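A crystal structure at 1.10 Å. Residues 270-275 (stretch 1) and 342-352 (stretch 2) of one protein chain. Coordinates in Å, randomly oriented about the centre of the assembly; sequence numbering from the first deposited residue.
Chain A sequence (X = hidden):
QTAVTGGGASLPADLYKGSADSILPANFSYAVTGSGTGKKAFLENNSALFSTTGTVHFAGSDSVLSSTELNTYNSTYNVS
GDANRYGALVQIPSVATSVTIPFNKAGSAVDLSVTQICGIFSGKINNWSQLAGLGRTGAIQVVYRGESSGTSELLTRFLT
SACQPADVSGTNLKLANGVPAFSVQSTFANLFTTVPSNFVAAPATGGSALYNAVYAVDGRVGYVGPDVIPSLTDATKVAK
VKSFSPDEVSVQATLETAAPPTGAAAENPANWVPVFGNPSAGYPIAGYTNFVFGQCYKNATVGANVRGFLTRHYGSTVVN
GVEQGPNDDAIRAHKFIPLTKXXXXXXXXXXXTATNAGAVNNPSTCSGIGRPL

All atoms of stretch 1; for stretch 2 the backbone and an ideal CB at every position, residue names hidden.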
ATOM      1  N   ALA A 270     -10.477 -10.509   1.923  1.00  6.74           N
ATOM      2  CA  ALA A 270     -10.453  -9.250   2.659  1.00  7.38           C
ATOM      3  C   ALA A 270      -9.815  -9.412   4.032  1.00  7.40           C
ATOM      4  O   ALA A 270      -9.281  -8.447   4.586  1.00  7.88           O
ATOM      5  CB  ALA A 270     -11.871  -8.702   2.804  1.00  8.20           C
ATOM      6  N   ASN A 271      -9.878 -10.603   4.614  1.00  6.52           N
ATOM      7  CA  ASN A 271      -9.370 -10.797   5.964  1.00  6.18           C
ATOM      8  C   ASN A 271      -7.859 -10.938   6.030  1.00  6.58           C
ATOM      9  O   ASN A 271      -7.302 -10.972   7.130  1.00  7.32           O
ATOM     10  CB  ASN A 271     -10.014 -12.031   6.591  1.00  6.82           C
ATOM     11  CG  ASN A 271     -11.434 -11.786   7.028  1.00  7.58           C
ATOM     12  OD1 ASN A 271     -11.795 -10.667   7.378  1.00  8.92           O
ATOM     13  ND2 ASN A 271     -12.235 -12.843   7.051  1.00  8.21           N
ATOM     14  N   TRP A 272      -7.187 -11.021   4.891  1.00  5.98           N
ATOM     15  CA  TRP A 272      -5.738 -11.125   4.880  1.00  5.97           C
ATOM     16  C   TRP A 272      -5.047  -9.773   4.951  1.00  6.01           C
ATOM     17  O   TRP A 272      -3.817  -9.737   5.063  1.00  6.95           O
ATOM     18  CB  TRP A 272      -5.273 -11.914   3.643  1.00  6.36           C
ATOM     19  CG  TRP A 272      -5.496 -13.365   3.829  1.00  5.92           C
ATOM     20  CD1 TRP A 272      -6.619 -14.078   3.491  1.00  6.29           C
ATOM     21  CD2 TRP A 272      -4.624 -14.289   4.481  1.00  6.05           C
ATOM     22  NE1 TRP A 272      -6.490 -15.384   3.882  1.00  6.51           N
ATOM     23  CE2 TRP A 272      -5.270 -15.543   4.489  1.00  6.84           C
ATOM     24  CE3 TRP A 272      -3.355 -14.183   5.052  1.00  7.20           C
ATOM     25  CZ2 TRP A 272      -4.688 -16.673   5.045  1.00  7.63           C
ATOM     26  CZ3 TRP A 272      -2.791 -15.304   5.617  1.00  8.00           C
ATOM     27  CH2 TRP A 272      -3.447 -16.532   5.601  1.00  8.41           C
ATOM     28  N   VAL A 273      -5.790  -8.668   4.909  1.00  6.35           N
ATOM     29  CA  VAL A 273      -5.173  -7.347   4.990  1.00  6.43           C
ATOM     30  C   VAL A 273      -5.836  -6.538   6.099  1.00  7.17           C
ATOM     31  O   VAL A 273      -6.781  -5.775   5.857  1.00  9.37           O
ATOM     32  CB  VAL A 273      -5.168  -6.603   3.649  1.00  7.37           C
ATOM     33  CG1 VAL A 273      -4.394  -5.311   3.829  1.00  8.71           C
ATOM     34  CG2 VAL A 273      -4.544  -7.463   2.561  1.00  7.10           C
ATOM     35  N   PRO A 274      -5.367  -6.704   7.328  1.00  7.50           N
ATOM     36  CA  PRO A 274      -5.788  -5.820   8.411  1.00  8.83           C
ATOM     37  C   PRO A 274      -5.424  -4.386   8.090  1.00  8.90           C
ATOM     38  O   PRO A 274      -4.466  -4.121   7.358  1.00  9.16           O
ATOM     39  CB  PRO A 274      -4.956  -6.303   9.605  1.00 10.08           C
ATOM     40  CG  PRO A 274      -4.502  -7.644   9.274  1.00  9.28           C
ATOM     41  CD  PRO A 274      -4.390  -7.706   7.782  1.00  8.62           C
ATOM     42  N   VAL A 275      -6.169  -3.458   8.679  1.00 10.00           N
ATOM     43  CA  VAL A 275      -5.829  -2.045   8.590  1.00 11.94           C
ATOM     44  C   VAL A 275      -5.702  -1.486  10.004  1.00 12.90           C
ATOM     45  O   VAL A 275      -6.363  -1.954  10.936  1.00 13.88           O
ATOM     46  CB  VAL A 275      -6.847  -1.270   7.719  1.00 12.59           C
ATOM     47  CG1 VAL A 275      -6.840  -1.819   6.303  1.00 13.13           C
ATOM     48  CG2 VAL A 275      -8.258  -1.340   8.310  1.00 13.35           C
ATOM     49  N   UNK A 342       4.094 -15.005  12.594  1.00  8.41           N
ATOM     50  CA  UNK A 342       2.791 -15.661  12.500  1.00  8.94           C
ATOM     51  C   UNK A 342       2.187 -15.478  11.120  1.00  7.99           C
ATOM     52  O   UNK A 342       1.589 -16.408  10.561  1.00  8.14           O
ATOM     53  CB  UNK A 342       1.837 -15.116  13.565  1.00  8.94           C
ATOM     54  N   UNK A 343       2.336 -14.283  10.556  1.00  7.25           N
ATOM     55  CA  UNK A 343       1.776 -14.003   9.241  1.00  6.72           C
ATOM     56  C   UNK A 343       2.551 -14.713   8.143  1.00  6.65           C
ATOM     57  O   UNK A 343       1.944 -15.268   7.221  1.00  7.49           O
ATOM     58  CB  UNK A 343       1.762 -12.495   8.980  1.00  6.72           C
ATOM     59  N   UNK A 344       3.885 -14.715   8.217  1.00  6.48           N
ATOM     60  CA  UNK A 344       4.658 -15.446   7.220  1.00  6.52           C
ATOM     61  C   UNK A 344       4.307 -16.927   7.254  1.00  6.78           C
ATOM     62  O   UNK A 344       4.032 -17.535   6.219  1.00  7.04           O
ATOM     63  CB  UNK A 344       6.158 -15.250   7.451  1.00  6.52           C
ATOM     64  N   UNK A 345       4.268 -17.518   8.450  1.00  7.49           N
ATOM     65  CA  UNK A 345       3.896 -18.924   8.571  1.00  8.19           C
ATOM     66  C   UNK A 345       2.517 -19.200   7.981  1.00  7.97           C
ATOM     67  O   UNK A 345       2.316 -20.210   7.305  1.00  8.39           O
ATOM     68  CB  UNK A 345       3.928 -19.351  10.040  1.00  8.19           C
ATOM     69  N   UNK A 346       1.548 -18.328   8.253  1.00  7.39           N
ATOM     70  CA  UNK A 346       0.186 -18.561   7.780  1.00  7.54           C
ATOM     71  C   UNK A 346       0.108 -18.486   6.262  1.00  7.42           C
ATOM     72  O   UNK A 346      -0.578 -19.297   5.631  1.00  7.96           O
ATOM     73  CB  UNK A 346      -0.775 -17.547   8.404  1.00  7.54           C
ATOM     74  N   UNK A 347       0.770 -17.501   5.656  1.00  7.43           N
ATOM     75  CA  UNK A 347       0.765 -17.385   4.202  1.00  7.77           C
ATOM     76  C   UNK A 347       1.457 -18.588   3.585  1.00  8.05           C
ATOM     77  O   UNK A 347       0.975 -19.187   2.614  1.00  8.46           O
ATOM     78  CB  UNK A 347       1.445 -16.089   3.756  1.00  7.77           C
ATOM     79  N   UNK A 348       2.611 -18.960   4.140  1.00  8.16           N
ATOM     80  CA  UNK A 348       3.379 -20.057   3.564  1.00  9.03           C
ATOM     81  C   UNK A 348       2.593 -21.357   3.644  1.00  9.55           C
ATOM     82  O   UNK A 348       2.540 -22.121   2.673  1.00 10.25           O
ATOM     83  CB  UNK A 348       4.725 -20.205   4.276  1.00  9.03           C
ATOM     84  N   UNK A 349       1.957 -21.612   4.788  1.00  9.14           N
ATOM     85  CA  UNK A 349       1.220 -22.858   4.966  1.00 10.12           C
ATOM     86  C   UNK A 349       0.040 -22.956   4.011  1.00 10.36           C
ATOM     87  O   UNK A 349      -0.213 -24.021   3.441  1.00 11.33           O
ATOM     88  CB  UNK A 349       0.732 -22.981   6.411  1.00 10.12           C
ATOM     89  N   UNK A 350      -0.703 -21.863   3.831  1.00  9.79           N
ATOM     90  CA  UNK A 350      -1.926 -21.935   3.043  1.00  9.03           C
ATOM     91  C   UNK A 350      -1.655 -21.801   1.553  1.00  8.64           C
ATOM     92  O   UNK A 350      -2.191 -22.569   0.751  1.00 10.43           O
ATOM     93  CB  UNK A 350      -2.904 -20.847   3.491  1.00  9.03           C
ATOM     94  N   UNK A 351      -0.872 -20.802   1.161  1.00  7.08           N
ATOM     95  CA  UNK A 351      -0.776 -20.424  -0.244  1.00  7.38           C
ATOM     96  C   UNK A 351       0.442 -21.000  -0.952  1.00  7.39           C
ATOM     97  O   UNK A 351       0.399 -21.192  -2.173  1.00  7.87           O
ATOM     98  CB  UNK A 351      -0.752 -18.899  -0.362  1.00  7.38           C
ATOM     99  N   UNK A 352       1.532 -21.257  -0.232  1.00  8.34           N
ATOM    100  CA  UNK A 352       2.776 -21.676  -0.863  1.00  9.44           C
ATOM    101  C   UNK A 352       2.999 -23.178  -0.824  1.00 11.71           C
ATOM    102  O   UNK A 352       3.898 -23.670  -1.519  1.00 13.62           O
ATOM    103  CB  UNK A 352       3.956 -20.972  -0.190  1.00  9.44           C
TER

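Stretch 1 offers the helix one main feature, the indole of W272, whose six-membered ring reaches toward the backbone of 342-352, with P274 further along. Position 342 has a helical backbone and nothing of stretch 1 near its ideal CB, so many residues would suit; it is A342.

At 343 the CB points sideways, and nothing of stretch 1 lies within 5.5 Å of its ideal place. A short side chain would leave the space before P274 and the carbonyl of W272 unfilled, whereas a long apolar or aromatic one could span it. The deposited W343, with chi1 m, does so: its CH2 lies 3.6 Å from P274 CD, and its CZ3 lies 3.8 Å from W272 CE3. The two six-membered rings meet obliquely, planes at 82°. W343 CZ3 also comes within 3.4 Å of W272 O, an acceptor that finds no partner in the model, so covering it carries a cost.

Positions 344 and 345 are out of reach of stretch 1, which sets no rule for them. They are R344, bonded elsewhere in the structure, and D345, which serves the helix itself.

At 346 the CB points toward stretch 1, and its ideal position is already 4.0 Å from W272 CH2. With the indole so close, a small residue suits best; alanine or serine would fit, and glycine would fit but weaken the helix. A346 is found, its CB 4.0 Å from W272 CH2.

Position 347 points sideways, its ideal CB 4.7 Å from W272 CZ3, which leaves room for a modest apolar side chain such as valine, isoleucine or leucine. V347, chi1 t, brings CG2 to 3.7 Å from W272 CZ3.

Position 348 cannot reach stretch 1, and a polar residue is as good as any. R348 turns back one helical turn to form a salt bridge with D345, NH2 to OD1 at 2.9 Å. Position 349, similarly unconstrained, is A349.

The CB of 350 points toward stretch 1, 4.8 Å from W272 CZ2 in its ideal place. Leucine, methionine or the aliphatic part of a lysine or arginine could lie along the ring. R350 extends with chi1 to chi3 all t, its CD 3.8 Å from W272 CZ2, while its NH2 is bonded elsewhere in the structure.

At 351 the CB again points toward stretch 1 but lies beyond 5.5 Å, so a large apolar group is needed to reach the indole. F351, chi1 m, sets its edge toward the face of W272, with CE2 3.6 Å from W272 CZ2.

Position 352, out of reach, is A352.

Stretch 2, residues 342-352: AWRDAVRARFA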
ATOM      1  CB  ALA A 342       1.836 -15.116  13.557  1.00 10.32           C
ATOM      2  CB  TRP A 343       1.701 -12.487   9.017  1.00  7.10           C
ATOM      3  CG  TRP A 343       0.512 -11.898   9.699  1.00  7.53           C
ATOM      4  CD1 TRP A 343       0.416 -11.510  11.009  1.00  8.11           C
ATOM      5  CD2 TRP A 343      -0.780 -11.677   9.123  1.00  7.41           C
ATOM      6  NE1 TRP A 343      -0.847 -11.058  11.275  1.00  8.50           N
ATOM      7  CE2 TRP A 343      -1.603 -11.157  10.135  1.00  8.26           C
ATOM      8  CE3 TRP A 343      -1.324 -11.881   7.845  1.00  8.36           C
ATOM      9  CZ2 TRP A 343      -2.931 -10.826   9.908  1.00  8.77           C
ATOM     10  CZ3 TRP A 343      -2.634 -11.549   7.629  1.00  8.97           C
ATOM     11  CH2 TRP A 343      -3.424 -11.024   8.651  1.00  9.19           C
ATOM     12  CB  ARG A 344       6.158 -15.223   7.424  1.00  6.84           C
ATOM     13  CG  ARG A 344       6.593 -13.840   6.986  1.00  7.01           C
ATOM     14  CD  ARG A 344       8.102 -13.613   7.087  1.00  7.30           C
ATOM     15  NE  ARG A 344       8.518 -13.253   8.439  1.00  7.77           N
ATOM     16  CZ  ARG A 344       9.071 -14.077   9.330  1.00  7.65           C
ATOM     17  NH1 ARG A 344       9.293 -15.358   9.054  1.00  7.52           N
ATOM     18  NH2 ARG A 344       9.385 -13.601  10.531  1.00  8.09           N
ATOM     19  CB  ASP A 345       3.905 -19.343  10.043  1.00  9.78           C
ATOM     20  CG  ASP A 345       5.304 -19.437  10.640  1.00 11.65           C
ATOM     21  OD1 ASP A 345       6.310 -19.416   9.891  1.00 12.67           O
ATOM     22  OD2 ASP A 345       5.387 -19.568  11.886  1.00 13.01           O
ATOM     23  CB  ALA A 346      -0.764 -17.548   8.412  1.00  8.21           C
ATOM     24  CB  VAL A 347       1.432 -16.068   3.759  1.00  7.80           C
ATOM     25  CG1 VAL A 347       1.667 -16.055   2.252  1.00  8.53           C
ATOM     26  CG2 VAL A 347       0.607 -14.869   4.175  1.00  7.83           C
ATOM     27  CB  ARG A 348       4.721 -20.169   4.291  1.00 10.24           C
ATOM     28  CG  ARG A 348       5.705 -21.162   3.714  1.00 13.15           C
ATOM     29  CD  ARG A 348       7.064 -21.032   4.445  1.00 16.11           C
ATOM     30  NE  ARG A 348       7.051 -21.594   5.801  1.00 18.26           N
ATOM     31  CZ  ARG A 348       7.103 -20.919   6.958  1.00 18.45           C
ATOM     32  NH1 ARG A 348       7.198 -19.586   7.023  1.00 14.58           N
ATOM     33  NH2 ARG A 348       7.080 -21.607   8.093  1.00 20.80           N
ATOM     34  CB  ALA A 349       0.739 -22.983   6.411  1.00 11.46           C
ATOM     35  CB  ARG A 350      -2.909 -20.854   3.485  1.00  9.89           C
ATOM     36  CG  ARG A 350      -4.192 -20.899   2.683  1.00 11.42           C
ATOM     37  CD  ARG A 350      -5.177 -19.815   3.053  1.00 14.06           C
ATOM     38  NE  ARG A 350      -6.249 -19.816   2.059  1.00 17.68           N
ATOM     39  CZ  ARG A 350      -7.411 -20.440   2.192  1.00 19.37           C
ATOM     40  NH1 ARG A 350      -7.709 -21.102   3.310  1.00 19.95           N
ATOM     41  NH2 ARG A 350      -8.282 -20.377   1.193  1.00 20.49           N
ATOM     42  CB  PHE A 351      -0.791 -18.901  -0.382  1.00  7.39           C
ATOM     43  CG  PHE A 351      -2.042 -18.269   0.163  1.00  6.35           C
ATOM     44  CD1 PHE A 351      -3.276 -18.480  -0.446  1.00  7.44           C
ATOM     45  CD2 PHE A 351      -1.990 -17.456   1.281  1.00  6.96           C
ATOM     46  CE1 PHE A 351      -4.428 -17.888   0.064  1.00  7.89           C
ATOM     47  CE2 PHE A 351      -3.129 -16.861   1.787  1.00  7.59           C
ATOM     48  CZ  PHE A 351      -4.350 -17.070   1.167  1.00  8.05           C
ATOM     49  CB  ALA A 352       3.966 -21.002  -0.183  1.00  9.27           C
TER
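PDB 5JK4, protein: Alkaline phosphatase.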